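Local coordinates for 16S rRNA processing protein (Pseudomonas aeruginosa, PDB 2F1L) that probably acts as an accessory factor in the last step of 30S ribosomal subunit assembly, needed for efficient processing of 16S rRNA, at residues T42-N47 and L170-A175; H116-L121 and G177-D182. All blocks are in the same frame, centred on the assembly; numbering follows the deposited sequence. Where two conformers were deposited one is given.

Interaction 1: residues T42-N47 and L170-A175. With GOL (glycerol), chain F.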
loop_
_atom_site.group_PDB
_atom_site.type_symbol
_atom_site.label_atom_id
_atom_site.label_comp_id
_atom_site.label_asym_id
_atom_site.label_seq_id
_atom_site.Cartn_x
_atom_site.Cartn_y
_atom_site.Cartn_z
ATOM N N THR A 42 9.192 -4.914 1.941
ATOM C CA THR A 42 10.004 -4.002 1.154
ATOM C C THR A 42 9.184 -3.390 0.005
ATOM O O THR A 42 8.144 -3.902 -0.372
ATOM C CB THR A 42 11.231 -4.721 0.554
ATOM O OG1 THR A 42 10.815 -5.771 -0.358
ATOM C CG2 THR A 42 12.057 -5.342 1.662
ATOM N N ASP A 43 9.670 -2.257 -0.500
ATOM C CA ASP A 43 9.113 -1.619 -1.660
ATOM C C ASP A 43 10.264 -1.467 -2.626
ATOM O O ASP A 43 11.245 -0.871 -2.282
ATOM C CB ASP A 43 8.601 -0.238 -1.280
ATOM C CG ASP A 43 7.922 0.446 -2.414
ATOM O OD1 ASP A 43 7.813 -0.175 -3.507
ATOM O OD2 ASP A 43 7.491 1.605 -2.193
ATOM N N PRO A 44 10.192 -2.091 -3.818
ATOM C CA PRO A 44 9.285 -3.034 -4.431
ATOM C C PRO A 44 9.188 -4.293 -3.606
ATOM O O PRO A 44 10.114 -4.592 -2.832
ATOM C CB PRO A 44 10.017 -3.406 -5.719
ATOM C CG PRO A 44 10.855 -2.257 -6.032
ATOM C CD PRO A 44 11.307 -1.773 -4.725
ATOM N N LEU A 45 8.131 -5.080 -3.820
ATOM C CA LEU A 45 7.996 -6.317 -3.065
ATOM C C LEU A 45 9.241 -7.216 -3.128
ATOM O O LEU A 45 9.571 -7.894 -2.146
ATOM C CB LEU A 45 6.791 -7.112 -3.539
ATOM C CG LEU A 45 6.237 -8.194 -2.599
ATOM C CD1 LEU A 45 5.786 -7.605 -1.310
ATOM C CD2 LEU A 45 5.066 -8.883 -3.277
ATOM N N ASP A 46 9.928 -7.246 -4.267
ATOM C CA ASP A 46 10.956 -8.277 -4.463
ATOM C C ASP A 46 12.313 -7.847 -3.963
ATOM O O ASP A 46 13.264 -8.571 -4.064
ATOM C CB ASP A 46 11.041 -8.726 -5.929
ATOM C CG ASP A 46 11.590 -7.673 -6.832
ATOM O OD1 ASP A 46 11.920 -6.585 -6.324
ATOM O OD2 ASP A 46 11.653 -7.926 -8.058
ATOM N N ASN A 47 12.366 -6.664 -3.397
ATOM C CA ASN A 47 13.572 -6.062 -2.961
ATOM C C ASN A 47 14.189 -6.790 -1.793
ATOM O O ASN A 47 15.385 -6.789 -1.620
ATOM C CB ASN A 47 13.263 -4.624 -2.583
ATOM C CG ASN A 47 14.496 -3.851 -2.256
ATOM O OD1 ASN A 47 15.405 -3.810 -3.059
ATOM N ND2 ASN A 47 14.556 -3.260 -1.058
ATOM N N LEU A 170 5.844 -4.547 -7.666
ATOM C CA LEU A 170 6.476 -5.843 -7.362
ATOM C C LEU A 170 7.968 -5.883 -7.722
ATOM O O LEU A 170 8.768 -6.500 -7.004
ATOM C CB LEU A 170 5.748 -6.971 -8.108
ATOM C CG LEU A 170 4.231 -7.001 -7.917
ATOM C CD1 LEU A 170 3.664 -8.243 -8.467
ATOM C CD2 LEU A 170 3.897 -6.887 -6.445
ATOM N N SER A 171 8.314 -5.284 -8.860
ATOM C CA SER A 171 9.658 -5.397 -9.408
ATOM C C SER A 171 9.900 -4.181 -10.281
ATOM O O SER A 171 9.019 -3.771 -11.012
ATOM C CB SER A 171 9.787 -6.651 -10.299
ATOM O OG SER A 171 9.426 -7.851 -9.628
ATOM N N ILE A 172 11.092 -3.622 -10.230
ATOM C CA ILE A 172 11.460 -2.494 -11.096
ATOM C C ILE A 172 12.738 -2.881 -11.804
ATOM O O ILE A 172 13.716 -3.195 -11.153
ATOM C CB ILE A 172 11.735 -1.223 -10.272
ATOM C CG1 ILE A 172 10.476 -0.796 -9.563
ATOM C CG2 ILE A 172 12.268 -0.116 -11.146
ATOM C CD1 ILE A 172 10.646 0.473 -8.678
ATOM N N ASP A 173 12.745 -2.871 -13.124
ATOM C CA ASP A 173 13.993 -3.097 -13.846
ATOM C C ASP A 173 14.310 -1.852 -14.670
ATOM O O ASP A 173 13.775 -1.634 -15.754
ATOM C CB ASP A 173 13.897 -4.364 -14.700
ATOM C CG ASP A 173 15.220 -4.756 -15.290
ATOM O OD1 ASP A 173 15.878 -3.886 -15.860
ATOM O OD2 ASP A 173 15.613 -5.934 -15.202
ATOM N N LEU A 174 15.203 -1.023 -14.154
ATOM C CA LEU A 174 15.521 0.236 -14.834
ATOM C C LEU A 174 16.199 0.011 -16.146
ATOM O O LEU A 174 15.899 0.707 -17.114
ATOM C CB LEU A 174 16.424 1.137 -13.981
ATOM C CG LEU A 174 15.804 1.541 -12.655
ATOM C CD1 LEU A 174 16.836 2.301 -11.837
ATOM C CD2 LEU A 174 14.496 2.324 -12.892
ATOM N N ALA A 175 17.130 -0.928 -16.192
ATOM C CA ALA A 175 17.836 -1.158 -17.449
ATOM C C ALA A 175 16.865 -1.574 -18.550
ATOM O O ALA A 175 16.984 -1.107 -19.652
ATOM C CB ALA A 175 18.920 -2.184 -17.282
HETATM C C1 GOL F . 14.108 -4.969 -8.069
HETATM O O1 GOL F . 12.790 -4.504 -8.236
HETATM C C2 GOL F . 14.912 -3.984 -7.237
HETATM O O2 GOL F . 16.238 -4.417 -7.074
HETATM C C3 GOL F . 14.296 -3.847 -5.859
HETATM O O3 GOL F . 14.447 -2.500 -5.459
#
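D46 reaches across to L170 and S171 with both its backbone and its carboxylate. Its amide N donates to L170 O (3.1 Å) along a bent path. A chi1 of 69° sets CG of D46 between its own backbone N and carbonyl carbon, and this CG lies 3.1 Å from L170 O. OD2 of D46 accepts from S171 OG at 2.7 Å, the hydroxyl lying above the carboxylate plane, 57° out of it. The other oxygen, OD1, takes a bond from O1 of a glycerol, probably from the crystallisation liquor. That same O1 receives the I172 amide N in a nearly straight bond (171°), so the glycerol bridges the D46 carboxylate and the strand backbone.

P44, which follows a cis peptide bond, packs CB against the L170 carbonyl. Apolar contacts lie beside it: P44 CG meets I172 CD1 at 3.8 Å, while L45 and L170 run side by side, pointing the same way, and touch through their CD2 methyls (3.9 Å). Within 42-47, P44 O accepts from both T42 OG1 (2.8 Å) and N47 N. The arrangement is a domain interface: a loop of the RimM N-terminal domain docks on strand 169-173 of the PRC-barrel domain, where L170 and S171 form a classic beta bulge opposite R180.

Interaction 2: residues H116-L121 and G177-D182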
loop_
_atom_site.group_PDB
_atom_site.type_symbol
_atom_site.label_atom_id
_atom_site.label_comp_id
_atom_site.label_asym_id
_atom_site.label_seq_id
_atom_site.Cartn_x
_atom_site.Cartn_y
_atom_site.Cartn_z
ATOM N N HIS A 116 12.978 10.803 -10.819
ATOM C CA HIS A 116 13.209 11.009 -12.224
ATOM C C HIS A 116 13.718 9.671 -12.869
ATOM O O HIS A 116 13.529 9.452 -14.067
ATOM C CB HIS A 116 14.078 12.291 -12.446
ATOM C CG HIS A 116 13.510 13.543 -11.800
ATOM N ND1 HIS A 116 12.155 13.773 -11.660
ATOM C CD2 HIS A 116 14.124 14.634 -11.276
ATOM C CE1 HIS A 116 11.961 14.942 -11.072
ATOM N NE2 HIS A 116 13.140 15.482 -10.826
ATOM N N GLN A 117 14.289 8.756 -12.077
ATOM C CA GLN A 117 14.596 7.393 -12.560
ATOM C C GLN A 117 13.372 6.506 -12.905
ATOM O O GLN A 117 13.467 5.647 -13.741
ATOM C CB GLN A 117 15.411 6.652 -11.517
ATOM C CG GLN A 117 16.804 7.166 -11.312
ATOM C CD GLN A 117 17.533 6.276 -10.348
ATOM O OE1 GLN A 117 17.070 6.066 -9.227
ATOM N NE2 GLN A 117 18.641 5.692 -10.793
ATOM N N LEU A 118 12.245 6.697 -12.225
ATOM C CA LEU A 118 11.001 5.968 -12.510
ATOM C C LEU A 118 10.223 6.483 -13.741
ATOM O O LEU A 118 9.511 5.710 -14.383
ATOM C CB LEU A 118 10.099 5.992 -11.272
ATOM C CG LEU A 118 10.770 5.387 -10.019
ATOM C CD1 LEU A 118 9.869 5.562 -8.823
ATOM C CD2 LEU A 118 11.151 3.917 -10.215
ATOM N N GLU A 119 10.369 7.773 -14.051
ATOM C CA GLU A 119 9.742 8.397 -15.221
ATOM C C GLU A 119 10.109 7.674 -16.496
ATOM O O GLU A 119 11.275 7.429 -16.770
ATOM C CB GLU A 119 10.151 9.865 -15.335
ATOM C CG GLU A 119 9.252 10.772 -14.533
ATOM C CD GLU A 119 9.883 12.092 -14.114
ATOM O OE1 GLU A 119 10.798 12.614 -14.799
ATOM O OE2 GLU A 119 9.432 12.612 -13.074
ATOM N N GLY A 120 9.104 7.331 -17.280
ATOM C CA GLY A 120 9.326 6.651 -18.540
ATOM C C GLY A 120 9.309 5.147 -18.438
ATOM O O GLY A 120 9.350 4.490 -19.450
ATOM N N LEU A 121 9.227 4.583 -17.233
ATOM C CA LEU A 121 9.125 3.130 -17.106
ATOM C C LEU A 121 7.774 2.660 -17.580
ATOM O O LEU A 121 6.740 3.307 -17.302
ATOM C CB LEU A 121 9.317 2.684 -15.674
ATOM C CG LEU A 121 10.720 2.794 -15.077
ATOM C CD1 LEU A 121 10.695 2.298 -13.667
ATOM C CD2 LEU A 121 11.690 2.003 -15.889
ATOM N N GLY A 177 13.664 -0.857 -18.565
ATOM C CA GLY A 177 12.599 0.154 -18.677
ATOM C C GLY A 177 11.233 -0.395 -18.294
ATOM O O GLY A 177 10.215 0.069 -18.793
ATOM N N GLU A 178 11.196 -1.367 -17.388
ATOM C CA GLU A 178 9.958 -2.027 -17.060
ATOM C C GLU A 178 9.702 -2.101 -15.579
ATOM O O GLU A 178 10.602 -2.203 -14.786
ATOM C CB GLU A 178 9.955 -3.440 -17.630
ATOM C CG GLU A 178 9.602 -3.464 -19.104
ATOM C CD GLU A 178 9.817 -4.838 -19.790
ATOM O OE1 GLU A 178 10.398 -5.794 -19.177
ATOM O OE2 GLU A 178 9.367 -4.937 -20.964
HETATM N N MSE A 179 8.433 -2.083 -15.236
HETATM C CA MSE A 179 7.997 -2.256 -13.878
HETATM C C MSE A 179 6.825 -3.230 -13.837
HETATM O O MSE A 179 5.910 -3.174 -14.678
HETATM C CB MSE A 179 7.577 -0.935 -13.310
HETATM C CG MSE A 179 7.186 -1.067 -11.904
HETATM SE SE MSE A 179 6.234 0.535 -11.248
HETATM C CE MSE A 179 7.775 1.724 -10.569
ATOM N N ARG A 180 6.873 -4.164 -12.888
ATOM C CA ARG A 180 5.784 -5.103 -12.738
ATOM C C ARG A 180 5.009 -4.685 -11.497
ATOM O O ARG A 180 5.616 -4.455 -10.438
ATOM C CB ARG A 180 6.305 -6.490 -12.602
ATOM C CG ARG A 180 5.294 -7.502 -12.185
ATOM C CD ARG A 180 4.385 -7.921 -13.304
ATOM N NE ARG A 180 5.054 -8.856 -14.194
ATOM C CZ ARG A 180 4.553 -9.310 -15.342
ATOM N NH1 ARG A 180 3.353 -8.949 -15.743
ATOM N NH2 ARG A 180 5.266 -10.145 -16.091
ATOM N N VAL A 181 3.674 -4.599 -11.658
ATOM C CA VAL A 181 2.766 -4.145 -10.617
ATOM C C VAL A 181 1.618 -5.082 -10.452
ATOM O O VAL A 181 1.306 -5.872 -11.349
ATOM C CB VAL A 181 2.191 -2.748 -10.869
ATOM C CG1 VAL A 181 3.340 -1.751 -11.024
ATOM C CG2 VAL A 181 1.296 -2.743 -12.088
ATOM N N ASP A 182 1.037 -5.027 -9.253
ATOM C CA ASP A 182 -0.194 -5.710 -8.972
ATOM C C ASP A 182 -1.207 -4.631 -8.791
ATOM O O ASP A 182 -1.122 -3.843 -7.847
ATOM C CB ASP A 182 -0.087 -6.568 -7.714
ATOM C CG ASP A 182 -1.328 -7.386 -7.467
ATOM O OD1 ASP A 182 -2.067 -7.702 -8.425
ATOM O OD2 ASP A 182 -1.524 -7.775 -6.309
#
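L121 and G177 bring their backbones closest, with CA atoms 4.8 Å apart, where the type II turn L118-L121 at the end of the short, weakly bonded helix meets the start of strand 178-181. No hydrogen bond links the two segments; leucine and selenomethionine methyls make the contact, one of them on the G177 backbone.

L121 reaches the glycine with one branch: its CD2 methyl rests on the G177 backbone, 3.4 Å from C, and comes within 3.7 Å of E178 N. Its second branch, CD1, turns to the selenomethionine M179 and approaches CE at 4.3 Å. M179 points toward the turn, and a bend at chi3 (-89°) carries its terminal methyl to L118, where CE meets CD2 at 4.0 Å. The L118 and M179 side chains cross obliquely and meet through these two methyls. CE of M179 is thus shared by the two leucines that begin and end the turn.

The turn itself is closed by L121 N bonding to L118 O (3.1 Å). G120 holds its third position with phi 91°, where a side chain would press against the carbonyl O of E119.

I134 and L137 of strand 130-138 and I172 of strand 169-173 add to the same apolar cluster. G177 and E178 together face D173 in a G1 beta bulge, in which the glycine takes a positive phi. L118, L121 and M179 are buried in the hydrophobic core of the RimM PRC-barrel domain, where the helix and its turn pack against the barrel strand 178-181.

How the interactions relate
The centres of the two interactions lie 9 Å apart, joined through the antiparallel pair of strands 169-173 and 178-181, which follow each other in the chain. L170 N to R180 O and D173 N to E178 O, both 2.8 Å, are probable hydrogen bonds of that pair. Strand 169-173 meets the N-terminal domain loop in interaction 1 while its neighbour carries M179 into the core in interaction 2. L174 CD2 also packs on Q117 O at 3.6 Å. I172 serves both: its amide is held by the glycerol that bridges to D46 and also bonds D50 and Y113, while its side chain touches L118, L121 and M179 of interaction 2.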